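PDB 3P06: VP4 protein from Tellina virus 1, which is the protease domain of a birnavirus polyprotein, probably cutting it into its final products, and is captured here as an intramolecular acyl-enzyme. Local coordinates for residues G9-V14 with V183-G188. Sequence-based numbering, arbitrary orientation.
With BME (beta-mercaptoethanol), chain F.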
loop_
_atom_site.group_PDB
_atom_site.type_symbol
_atom_site.label_atom_id
_atom_site.label_comp_id
_atom_site.label_asym_id
_atom_site.label_seq_id
_atom_site.Cartn_x
_atom_site.Cartn_y
_atom_site.Cartn_z
ATOM N N GLY A 9 -1.502 -2.815 9.073
ATOM C CA GLY A 9 -1.679 -1.789 8.070
ATOM C C GLY A 9 -2.519 -2.311 6.932
ATOM O O GLY A 9 -3.313 -3.244 7.120
ATOM N N VAL A 10 -2.356 -1.726 5.738
ATOM C CA VAL A 10 -3.183 -2.137 4.618
ATOM C C VAL A 10 -2.290 -2.363 3.378
ATOM O O VAL A 10 -1.450 -1.490 3.031
ATOM C CB VAL A 10 -4.329 -1.081 4.334
ATOM C CG1 VAL A 10 -5.076 -1.417 3.026
ATOM C CG2 VAL A 10 -5.323 -1.028 5.533
ATOM N N LEU A 11 -2.459 -3.537 2.765
ATOM C CA LEU A 11 -1.641 -3.944 1.659
ATOM C C LEU A 11 -2.021 -3.164 0.372
ATOM O O LEU A 11 -3.169 -2.861 0.146
ATOM C CB LEU A 11 -1.879 -5.430 1.377
ATOM C CG LEU A 11 -1.091 -6.310 2.377
ATOM C CD1 LEU A 11 -1.573 -7.714 2.203
ATOM C CD2 LEU A 11 0.391 -6.196 2.117
ATOM N N LEU A 12 -1.051 -2.903 -0.475
ATOM C CA LEU A 12 -1.340 -2.264 -1.762
ATOM C C LEU A 12 -0.447 -2.919 -2.829
ATOM O O LEU A 12 0.734 -3.161 -2.601
ATOM C CB LEU A 12 -1.113 -0.716 -1.707
ATOM C CG LEU A 12 0.327 -0.297 -1.384
ATOM C CD1 LEU A 12 0.913 0.426 -2.601
ATOM C CD2 LEU A 12 0.431 0.661 -0.130
ATOM N N PRO A 13 -1.012 -3.178 -4.000
ATOM C CA PRO A 13 -0.232 -3.764 -5.095
ATOM C C PRO A 13 0.644 -2.732 -5.818
ATOM O O PRO A 13 0.274 -1.567 -5.908
ATOM C CB PRO A 13 -1.327 -4.335 -6.042
ATOM C CG PRO A 13 -2.454 -3.389 -5.895
ATOM C CD PRO A 13 -2.432 -2.982 -4.378
ATOM N N VAL A 14 1.816 -3.158 -6.280
ATOM C CA VAL A 14 2.661 -2.326 -7.128
ATOM C C VAL A 14 3.094 -3.112 -8.341
ATOM O O VAL A 14 3.132 -4.335 -8.319
ATOM C CB VAL A 14 3.948 -1.776 -6.385
ATOM C CG1 VAL A 14 3.518 -0.937 -5.236
ATOM C CG2 VAL A 14 4.915 -2.990 -5.931
ATOM N N VAL A 183 0.091 -14.411 2.782
ATOM C CA VAL A 183 0.204 -14.155 1.369
ATOM C C VAL A 183 1.653 -13.850 1.121
ATOM O O VAL A 183 2.356 -13.234 1.968
ATOM C CB VAL A 183 -0.742 -12.965 0.820
ATOM C CG1 VAL A 183 -2.201 -13.457 0.737
ATOM C CG2 VAL A 183 -0.683 -11.671 1.681
ATOM N N THR A 184 2.149 -14.283 -0.027
ATOM C CA THR A 184 3.509 -13.902 -0.344
ATOM C C THR A 184 3.558 -13.157 -1.702
ATOM O O THR A 184 2.652 -13.319 -2.534
ATOM C CB THR A 184 4.408 -15.104 -0.327
ATOM O OG1 THR A 184 4.036 -15.931 -1.429
ATOM C CG2 THR A 184 4.211 -15.916 0.973
ATOM N N PHE A 185 4.610 -12.370 -1.922
ATOM C CA PHE A 185 4.732 -11.554 -3.140
ATOM C C PHE A 185 6.152 -11.629 -3.631
ATOM O O PHE A 185 7.043 -11.934 -2.826
ATOM C CB PHE A 185 4.391 -10.113 -2.833
ATOM C CG PHE A 185 3.058 -9.932 -2.225
ATOM C CD1 PHE A 185 1.889 -9.911 -3.039
ATOM C CD2 PHE A 185 2.938 -9.797 -0.842
ATOM C CE1 PHE A 185 0.599 -9.766 -2.451
ATOM C CE2 PHE A 185 1.647 -9.609 -0.250
ATOM C CZ PHE A 185 0.487 -9.614 -1.065
ATOM N N SER A 186 6.376 -11.383 -4.936
ATOM C CA SER A 186 7.717 -11.278 -5.520
ATOM C C SER A 186 8.325 -9.933 -5.123
ATOM O O SER A 186 7.602 -8.935 -4.879
ATOM C CB SER A 186 7.668 -11.318 -7.071
ATOM O OG SER A 186 7.591 -12.655 -7.534
ATOM N N SER A 187 9.645 -9.882 -5.092
ATOM C CA SER A 187 10.290 -8.592 -4.901
ATOM C C SER A 187 10.984 -8.140 -6.185
ATOM O O SER A 187 11.213 -8.933 -7.085
ATOM C CB SER A 187 11.280 -8.654 -3.741
ATOM O OG SER A 187 12.110 -9.804 -3.853
ATOM N N GLY A 188 11.302 -6.856 -6.268
ATOM C CA GLY A 188 12.103 -6.363 -7.372
ATOM C C GLY A 188 13.022 -5.256 -6.917
ATOM O O GLY A 188 12.879 -4.694 -5.820
HETATM C C1 BME F . 9.206 -5.719 -2.649
HETATM C C2 BME F . 7.874 -5.586 -3.427
HETATM O O1 BME F . 10.392 -5.901 -3.465
HETATM S S2 BME F . 6.826 -7.091 -3.074
#
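Leu11 reaches across to Val183 and meets it tip to tip. Its CD1 lies 4.1 Å from CG2 of Val183. The same methyl also touches the Phe185 ring, with Leu11 CD1 4.3 Å from Phe185 CZ. It comes to the edge of that ring, near its plane, and does not lie over a face. One methyl of Leu11 thus meets both partners.

The backbones stay well apart, with the CA atoms of Leu11 and Val183 10.4 Å from each other. Leu11 bridges this gap with an extended side chain, its chi2 of 170° carrying CD1 away from its own strand. Val183 has CG1 anti to its carbonyl carbon (chi1 -75°), which leaves CG2 as the branch that faces Leu11.

Strand 9-18 belongs to a mixed sheet and strand 183-184 to the edge of a separate antiparallel sheet, so the contact joins two sheets of this S50 peptidase. Phe185, in the loop that follows strand 183-184, also packs on Val145 and Ala149 of helix 138-149, which carries the predicted catalytic Lys141. Leu11 rests on Met28 of the neighbouring strand 21-31, and Val183 touches Phe120.

Beyond the hydrophobic cluster, a beta-mercaptoethanol molecule, probably from the crystallisation liquor, lies beside residues 185-188. Gly188 N is placed to donate a hydrogen bond of 3.1 Å to its O1, but the ligand sits too close to the protein elsewhere, so its placement is doubtful.

No hydrogen bond links the two segments, and only 83 Å² is buried between them. The join is therefore purely apolar, made by side-chain ends, and imposes no backbone pairing on the two segments.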